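PDB 6PTM: uncharacterized protein from Bacteroides ovatus CL02T12C04, which is an exo-carrageenase of glycoside hydrolase family 42, probably releasing sugar units from the ends of carrageenan chains. Local coordinates for residues A[156-161]-A[463-468]; A[388-393]-A[417-422]. One frame throughout, in Å; residues are numbered along the deposited sequence.

Interaction 1 (A[156-161]-A[463-468])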
ATOM      1  N   VAL A 156     -19.859   5.351  -8.706  1.00 20.23           N
ATOM      2  CA  VAL A 156     -18.378   5.403  -8.943  1.00 18.12           C
ATOM      3  C   VAL A 156     -17.995   4.257  -9.872  1.00 19.04           C
ATOM      4  O   VAL A 156     -18.497   3.113  -9.682  1.00 16.80           O
ATOM      5  CB  VAL A 156     -17.577   5.382  -7.625  1.00 17.73           C
ATOM      6  CG1 VAL A 156     -16.071   5.367  -7.861  1.00 19.55           C
ATOM      7  CG2 VAL A 156     -17.905   6.589  -6.794  1.00 18.43           C
ATOM      8  N   LYS A 157     -17.129   4.541 -10.833  1.00 18.42           N
ATOM      9  CA  LYS A 157     -16.580   3.512 -11.745  1.00 18.90           C
ATOM     10  C   LYS A 157     -15.051   3.568 -11.762  1.00 18.45           C
ATOM     11  O   LYS A 157     -14.453   4.670 -11.563  1.00 17.41           O
ATOM     12  CB  LYS A 157     -17.117   3.728 -13.160  1.00 21.10           C
ATOM     13  CG  LYS A 157     -18.631   3.735 -13.286  1.00 23.17           C
ATOM     14  CD  LYS A 157     -19.267   2.388 -13.067  1.00 25.81           C
ATOM     15  CE  LYS A 157     -20.774   2.483 -13.154  1.00 26.89           C
ATOM     16  NZ  LYS A 157     -21.380   1.187 -12.776  1.00 27.58           N
ATOM     17  N   VAL A 158     -14.432   2.421 -12.039  1.00 17.33           N
ATOM     18  CA  VAL A 158     -12.982   2.345 -12.303  1.00 16.37           C
ATOM     19  C   VAL A 158     -12.766   2.783 -13.738  1.00 17.75           C
ATOM     20  O   VAL A 158     -13.457   2.266 -14.647  1.00 16.15           O
ATOM     21  CB  VAL A 158     -12.401   0.955 -12.057  1.00 16.21           C
ATOM     22  CG1 VAL A 158     -10.957   0.902 -12.537  1.00 15.95           C
ATOM     23  CG2 VAL A 158     -12.498   0.589 -10.599  1.00 16.04           C
ATOM     24  N   ASP A 159     -11.826   3.687 -13.937  1.00 16.64           N
ATOM     25  CA  ASP A 159     -11.388   4.051 -15.298  1.00 17.67           C
ATOM     26  C   ASP A 159      -9.866   4.186 -15.271  1.00 16.85           C
ATOM     27  O   ASP A 159      -9.360   5.186 -14.724  1.00 15.72           O
ATOM     28  CB  ASP A 159     -12.131   5.309 -15.741  1.00 19.66           C
ATOM     29  CG  ASP A 159     -11.767   5.795 -17.126  1.00 21.53           C
ATOM     30  OD1 ASP A 159     -10.988   5.127 -17.792  1.00 20.67           O
ATOM     31  OD2 ASP A 159     -12.234   6.849 -17.488  1.00 27.27           O
ATOM     32  N   LYS A 160      -9.168   3.230 -15.860  1.00 16.09           N
ATOM     33  CA  LYS A 160      -7.679   3.188 -15.899  0.50 16.08           C
ATOM     34  C   LYS A 160      -7.161   3.297 -14.454  1.00 15.55           C
ATOM     35  O   LYS A 160      -7.460   2.366 -13.705  1.00 14.72           O
ATOM     36  CB  LYS A 160      -7.177   4.242 -16.896  0.50 17.23           C
ATOM     37  CG  LYS A 160      -5.694   4.182 -17.232  0.50 17.16           C
ATOM     38  CD  LYS A 160      -5.330   4.957 -18.475  0.50 17.86           C
ATOM     39  CE  LYS A 160      -3.836   5.046 -18.725  0.50 17.87           C
ATOM     40  NZ  LYS A 160      -3.535   5.911 -19.888  0.50 17.66           N
ATOM     41  N   ASP A 161      -6.437   4.370 -14.112  1.00 13.19           N
ATOM     42  CA  ASP A 161      -5.796   4.550 -12.782  1.00 13.32           C
ATOM     43  C   ASP A 161      -6.704   5.406 -11.887  1.00 13.32           C
ATOM     44  O   ASP A 161      -6.234   5.860 -10.859  1.00 12.84           O
ATOM     45  CB  ASP A 161      -4.416   5.216 -12.889  1.00 12.81           C
ATOM     46  CG  ASP A 161      -4.392   6.559 -13.599  1.00 13.03           C
ATOM     47  OD1 ASP A 161      -5.349   6.868 -14.275  1.00 12.83           O
ATOM     48  OD2 ASP A 161      -3.413   7.267 -13.467  1.00 13.36           O
ATOM     49  N   ASP A 463      -0.968   2.240 -14.720  1.00 16.82           N
ATOM     50  CA  ASP A 463      -2.309   2.633 -15.240  1.00 18.33           C
ATOM     51  C   ASP A 463      -3.445   1.878 -14.541  1.00 15.70           C
ATOM     52  O   ASP A 463      -4.484   1.587 -15.186  1.00 16.43           O
ATOM     53  CB  ASP A 463      -2.352   2.454 -16.767  1.00 21.59           C
ATOM     54  CG  ASP A 463      -1.326   3.341 -17.468  1.00 25.10           C
ATOM     55  OD1 ASP A 463      -0.933   4.381 -16.883  1.00 26.23           O
ATOM     56  OD2 ASP A 463      -0.888   2.968 -18.565  1.00 30.58           O
ATOM     57  N   LYS A 464      -3.295   1.649 -13.254  1.00 13.32           N
ATOM     58  CA  LYS A 464      -4.230   0.869 -12.415  1.00 12.56           C
ATOM     59  C   LYS A 464      -4.572   1.625 -11.142  1.00 13.94           C
ATOM     60  O   LYS A 464      -3.730   2.351 -10.592  1.00 14.32           O
ATOM     61  CB  LYS A 464      -3.643  -0.491 -12.027  1.00 12.38           C
ATOM     62  CG  LYS A 464      -3.423  -1.424 -13.200  1.00 12.10           C
ATOM     63  CD  LYS A 464      -2.662  -2.688 -12.797  1.00 11.88           C
ATOM     64  CE  LYS A 464      -2.321  -3.548 -13.985  1.00 11.50           C
ATOM     65  NZ  LYS A 464      -1.466  -4.669 -13.568  1.00 11.46           N
ATOM     66  N   VAL A 465      -5.826   1.488 -10.742  1.00 14.35           N
ATOM     67  CA  VAL A 465      -6.304   1.870  -9.401  1.00 13.69           C
ATOM     68  C   VAL A 465      -5.484   1.076  -8.381  1.00 13.88           C
ATOM     69  O   VAL A 465      -5.200  -0.104  -8.582  1.00 15.39           O
ATOM     70  CB  VAL A 465      -7.813   1.628  -9.328  1.00 14.05           C
ATOM     71  CG1 VAL A 465      -8.373   1.482  -7.917  1.00 14.93           C
ATOM     72  CG2 VAL A 465      -8.523   2.730 -10.092  1.00 15.11           C
ATOM     73  N   MET A 466      -5.150   1.725  -7.284  1.00 13.42           N
ATOM     74  CA  MET A 466      -4.523   1.057  -6.137  1.00 13.20           C
ATOM     75  C   MET A 466      -5.505   1.027  -4.958  1.00 12.05           C
ATOM     76  O   MET A 466      -5.976   2.089  -4.503  1.00 10.84           O
ATOM     77  CB  MET A 466      -3.213   1.738  -5.746  1.00 13.87           C
ATOM     78  CG  MET A 466      -2.532   1.001  -4.599  1.00 15.46           C
ATOM     79  SD  MET A 466      -1.177   1.976  -3.870  1.00 17.63           S
ATOM     80  CE  MET A 466      -0.001   1.884  -5.222  1.00 17.54           C
ATOM     81  N   PHE A 467      -5.739  -0.172  -4.426  1.00 12.50           N
ATOM     82  CA  PHE A 467      -6.744  -0.428  -3.370  1.00 12.96           C
ATOM     83  C   PHE A 467      -6.054  -1.076  -2.176  1.00 12.99           C
ATOM     84  O   PHE A 467      -5.656  -2.232  -2.282  1.00 12.45           O
ATOM     85  CB  PHE A 467      -7.873  -1.304  -3.916  1.00 13.60           C
ATOM     86  CG  PHE A 467      -9.056  -1.457  -2.992  1.00 13.72           C
ATOM     87  CD1 PHE A 467      -9.229  -0.665  -1.867  1.00 13.86           C
ATOM     88  CD2 PHE A 467     -10.018  -2.411  -3.270  1.00 14.76           C
ATOM     89  CE1 PHE A 467     -10.334  -0.828  -1.045  1.00 15.27           C
ATOM     90  CE2 PHE A 467     -11.135  -2.548  -2.467  1.00 15.26           C
ATOM     91  CZ  PHE A 467     -11.276  -1.780  -1.338  1.00 15.71           C
ATOM     92  N   ASN A 468      -5.833  -0.297  -1.123  1.00 12.72           N
ATOM     93  CA  ASN A 468      -5.344  -0.795   0.184  1.00 13.94           C
ATOM     94  C   ASN A 468      -6.546  -1.336   0.959  1.00 13.62           C
ATOM     95  O   ASN A 468      -7.339  -0.532   1.429  1.00 13.00           O
ATOM     96  CB  ASN A 468      -4.576   0.278   0.952  1.00 14.09           C
ATOM     97  CG  ASN A 468      -3.905  -0.288   2.176  1.00 15.22           C
ATOM     98  OD1 ASN A 468      -4.407  -1.253   2.781  1.00 16.96           O
ATOM     99  ND2 ASN A 468      -2.813   0.357   2.584  1.00 14.87           N
TER
HETATM  100  O   HOH W   1      -7.535  -0.545 -11.889  1.00 12.31           O
HETATM  101  O   HOH W   2      -1.940   6.492 -15.802  1.00 24.71           O
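D161 rests with its backbone against that of K464, and the backbones come nearest here, their CA atoms 4.0 Å apart. D161 CA lies 3.6 Å from K464 C, and one methyl of V465, CG2, packs 3.7 Å from D161 C. With CG1 of V465 anti to its own backbone N (chi1 159°), CG2 stands beside that N and therefore meets the same peptide that the N-H approaches. The bond between them is weak: V465 N reaches K160 O at 3.5 Å and a bent 126°. A water spans the same pair, accepting from V465 N at 2.9 Å and donating weakly to K160 O. Beside this, V158 CG1 meets V465 CG2 obliquely at 3.9 Å, while V158 also touches K390 and L163. The backbone angles of K160 and D161 are those of a type II' turn, which joins strands 157-159 and 162-165 in a tight hairpin at the N-terminal end of the strands of the family's (beta/alpha)8 barrel, and the partner segment is the lead-in to barrel strand 466-471. Towards solvent the packing slackens. The extended side chain of K160, modelled in two conformers, runs alongside D463 and points the same way; in the conformer described, NZ stays 4.2 Å from D463 OD2, beyond a salt bridge, and the pairing remains doubtful. D463 OD1 instead takes a water at 2.6 Å, which also lies within weak bonding reach of D161 OD2. That second carboxylate has a salt bridge to R559, which would probably offset D161's own charge and so ease its closeness to D463. K464 turns away from the hairpin, its NZ bonding to S418 O and other carbonyls at the end of helix 411-417.

Interaction 2 (A[388-393]-A[417-422])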
ATOM      1  N   GLN A 388     -15.621  -9.283 -17.022  1.00 25.12           N
ATOM      2  CA  GLN A 388     -15.198  -7.923 -16.599  1.00 25.29           C
ATOM      3  C   GLN A 388     -14.461  -7.947 -15.235  1.00 21.65           C
ATOM      4  O   GLN A 388     -14.138  -6.893 -14.731  1.00 18.79           O
ATOM      5  CB  GLN A 388     -16.420  -6.998 -16.510  1.00 30.78           C
ATOM      6  CG  GLN A 388     -17.231  -6.912 -17.798  1.00 37.04           C
ATOM      7  CD  GLN A 388     -16.323  -6.626 -18.970  1.00 50.76           C
ATOM      8  OE1 GLN A 388     -16.211  -7.418 -19.910  1.00 56.45           O
ATOM      9  NE2 GLN A 388     -15.627  -5.497 -18.901  1.00 57.94           N
ATOM     10  N   ALA A 389     -14.198  -9.093 -14.632  1.00 19.28           N
ATOM     11  CA  ALA A 389     -13.668  -9.148 -13.248  1.00 18.19           C
ATOM     12  C   ALA A 389     -12.312  -8.442 -13.191  1.00 16.08           C
ATOM     13  O   ALA A 389     -11.439  -8.736 -14.003  1.00 17.13           O
ATOM     14  CB  ALA A 389     -13.548 -10.577 -12.774  1.00 18.73           C
ATOM     15  N   LYS A 390     -12.125  -7.606 -12.183  1.00 16.08           N
ATOM     16  CA  LYS A 390     -10.795  -7.077 -11.843  1.00 15.62           C
ATOM     17  C   LYS A 390     -10.367  -7.794 -10.564  1.00 14.76           C
ATOM     18  O   LYS A 390     -11.185  -7.893  -9.645  1.00 14.97           O
ATOM     19  CB  LYS A 390     -10.868  -5.558 -11.755  1.00 16.33           C
ATOM     20  CG  LYS A 390     -11.364  -4.830 -12.996  1.00 18.87           C
ATOM     21  CD  LYS A 390     -10.708  -3.460 -13.014  1.00 22.72           C
ATOM     22  CE  LYS A 390     -11.383  -2.323 -13.746  1.00 25.01           C
ATOM     23  NZ  LYS A 390     -12.585  -2.687 -14.495  1.00 23.60           N
ATOM     24  N   THR A 391      -9.148  -8.315 -10.539  1.00 13.14           N
ATOM     25  CA  THR A 391      -8.626  -9.033  -9.370  1.00 12.60           C
ATOM     26  C   THR A 391      -7.498  -8.227  -8.747  1.00 12.25           C
ATOM     27  O   THR A 391      -6.788  -7.479  -9.455  1.00 11.65           O
ATOM     28  CB  THR A 391      -8.211 -10.463  -9.720  1.00 13.46           C
ATOM     29  OG1 THR A 391      -7.065 -10.432 -10.578  1.00 14.33           O
ATOM     30  CG2 THR A 391      -9.347 -11.227 -10.365  1.00 13.85           C
ATOM     31  N   HIS A 392      -7.306  -8.497  -7.467  1.00 12.21           N
ATOM     32  CA  HIS A 392      -6.151  -8.044  -6.687  1.00 12.77           C
ATOM     33  C   HIS A 392      -5.962  -8.975  -5.512  1.00 12.90           C
ATOM     34  O   HIS A 392      -6.824  -9.818  -5.234  1.00 13.13           O
ATOM     35  CB  HIS A 392      -6.343  -6.574  -6.258  1.00 12.63           C
ATOM     36  CG  HIS A 392      -7.655  -6.304  -5.617  1.00 12.75           C
ATOM     37  ND1 HIS A 392      -7.803  -6.218  -4.244  1.00 13.14           N
ATOM     38  CD2 HIS A 392      -8.864  -6.056  -6.159  1.00 13.62           C
ATOM     39  CE1 HIS A 392      -9.061  -5.950  -3.966  1.00 15.70           C
ATOM     40  NE2 HIS A 392      -9.746  -5.831  -5.141  1.00 13.34           N
ATOM     41  N   ILE A 393      -4.864  -8.745  -4.816  1.00 13.88           N
ATOM     42  CA  ILE A 393      -4.405  -9.576  -3.683  1.00 13.96           C
ATOM     43  C   ILE A 393      -4.016  -8.632  -2.539  1.00 14.88           C
ATOM     44  O   ILE A 393      -3.336  -7.602  -2.808  1.00 13.70           O
ATOM     45  CB  ILE A 393      -3.246 -10.466  -4.174  1.00 14.30           C
ATOM     46  CG1 ILE A 393      -3.638 -11.282  -5.412  1.00 15.56           C
ATOM     47  CG2 ILE A 393      -2.712 -11.357  -3.068  1.00 14.95           C
ATOM     48  CD1 ILE A 393      -2.415 -11.791  -6.199  1.00 16.33           C
ATOM     49  N   ASN A 417      -0.070  -9.022 -12.884  1.00 14.07           N
ATOM     50  CA  ASN A 417      -1.182  -9.981 -13.114  1.00 15.09           C
ATOM     51  C   ASN A 417      -2.525  -9.465 -12.591  1.00 14.83           C
ATOM     52  O   ASN A 417      -3.561 -10.088 -12.919  1.00 14.66           O
ATOM     53  CB  ASN A 417      -0.851 -11.362 -12.566  1.00 14.25           C
ATOM     54  CG  ASN A 417       0.258 -12.005 -13.366  1.00 16.15           C
ATOM     55  OD1 ASN A 417       0.685 -11.426 -14.368  1.00 15.05           O
ATOM     56  ND2 ASN A 417       0.746 -13.153 -12.911  1.00 13.56           N
ATOM     57  N   SER A 418      -2.496  -8.406 -11.790  1.00 14.65           N
ATOM     58  CA  SER A 418      -3.715  -7.857 -11.155  1.00 15.24           C
ATOM     59  C   SER A 418      -4.229  -6.626 -11.906  1.00 16.16           C
ATOM     60  O   SER A 418      -3.437  -5.764 -12.241  1.00 17.45           O
ATOM     61  CB  SER A 418      -3.419  -7.493  -9.729  1.00 14.98           C
ATOM     62  OG  SER A 418      -3.259  -8.629  -8.917  1.00 13.65           O
ATOM     63  N   GLU A 419      -5.533  -6.577 -12.148  1.00 15.51           N
ATOM     64  CA  GLU A 419      -6.212  -5.413 -12.776  1.00 16.71           C
ATOM     65  C   GLU A 419      -6.167  -4.210 -11.819  1.00 14.90           C
ATOM     66  O   GLU A 419      -6.183  -3.093 -12.301  1.00 14.46           O
ATOM     67  CB  GLU A 419      -7.621  -5.781 -13.238  1.00 18.05           C
ATOM     68  CG  GLU A 419      -7.640  -6.841 -14.319  1.00 20.47           C
ATOM     69  CD  GLU A 419      -7.237  -8.254 -13.919  1.00 24.78           C
ATOM     70  OE1 GLU A 419      -7.430  -8.649 -12.754  1.00 18.01           O
ATOM     71  OE2 GLU A 419      -6.728  -8.954 -14.792  1.00 32.75           O
ATOM     72  N   ILE A 420      -6.221  -4.472 -10.509  1.00 13.49           N
ATOM     73  CA  ILE A 420      -6.161  -3.434  -9.437  1.00 13.59           C
ATOM     74  C   ILE A 420      -4.922  -3.744  -8.577  1.00 13.35           C
ATOM     75  O   ILE A 420      -4.703  -4.909  -8.321  1.00 14.12           O
ATOM     76  CB  ILE A 420      -7.465  -3.435  -8.607  1.00 13.28           C
ATOM     77  CG1 ILE A 420      -8.684  -2.939  -9.392  1.00 13.33           C
ATOM     78  CG2 ILE A 420      -7.296  -2.679  -7.302  1.00 12.91           C
ATOM     79  CD1 ILE A 420      -9.999  -3.188  -8.710  1.00 13.28           C
ATOM     80  N   ILE A 421      -4.137  -2.736  -8.197  1.00 14.43           N
ATOM     81  CA  ILE A 421      -2.946  -2.939  -7.327  1.00 13.47           C
ATOM     82  C   ILE A 421      -3.460  -3.123  -5.905  1.00 14.84           C
ATOM     83  O   ILE A 421      -3.888  -2.145  -5.298  1.00 16.19           O
ATOM     84  CB  ILE A 421      -1.941  -1.793  -7.455  1.00 13.39           C
ATOM     85  CG1 ILE A 421      -1.516  -1.601  -8.908  1.00 13.77           C
ATOM     86  CG2 ILE A 421      -0.748  -2.044  -6.565  1.00 13.31           C
ATOM     87  CD1 ILE A 421      -0.722  -0.348  -9.132  1.00 14.63           C
ATOM     88  N   GLY A 422      -3.459  -4.361  -5.426  1.00 14.48           N
ATOM     89  CA  GLY A 422      -3.837  -4.679  -4.044  1.00 14.32           C
ATOM     90  C   GLY A 422      -2.636  -4.623  -3.131  1.00 14.91           C
ATOM     91  O   GLY A 422      -1.494  -4.937  -3.603  1.00 15.54           O
TER
HETATM   92  O   HOH W   3      -4.561 -10.954  -9.346  1.00 15.05           O
HETATM   93  O   HOH W   4      -2.705  -7.220  -6.266  1.00 14.48           O
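T391 O accepts the backbone N-H of I420 at 3.2 Å, and the two segments run parallel, K390 CA and E419 CA 5.0 Å apart, H392 CA and G422 CA 4.9 Å apart. E419 folds back on itself at chi2 (70°) and brings OE1 to T391, where two donors grip it: the backbone N on the anti side of the carboxylate, 18° out of its plane, and OG1 nearly along the C-O axis, each at 2.8 Å. Replacing E419 with an alanine would probably leave T391 N and OG1 without their shared acceptor and the hydroxyl less firmly fixed. One water donates to both T391 OG1 and S418 OG; another accepts from I393 N and G422 N and donates to S418 OG, bridging the strands where they have no direct bond. S418 OG also hydrogen-bonds to L414 O. G422 CA-H approaches I393 O at 3.2 Å. On the other side of the segment, H392 and I420 lie side by side, CD2 being 3.8 Å from I420 CB, while I420 CD1 reaches K390 CB at 4.0 Å. H392 NE2 bonds to L286 O, and its ring meets that of F467. The contact thus joins neighbouring parallel strands of the (beta/alpha)8 barrel, between strand 288-292 beside 391-394 and strand 466-471 beside 421-423, with helix 358-385 packed over A389, T391 and I393.

How the interactions relate
From the helical N-terminal region the chain reaches the hairpin at 156-161, then builds barrel strands up to 391-394. Interaction 2 closes a short loop here, as 417-422 returns beside 388-393 after helices 398-401 and 411-417. The chain continues through helix 448-460 to 463-468, which meets the hairpin and closes the much longer loop of interaction 1, so that the first loop lies wholly within the second. The two contacts touch: F467 N and I421 O pair strands 466-471 and 421-423, and K464 CG packs on E419 O. Together they tie the entry hairpin to three consecutive strands of the barrel.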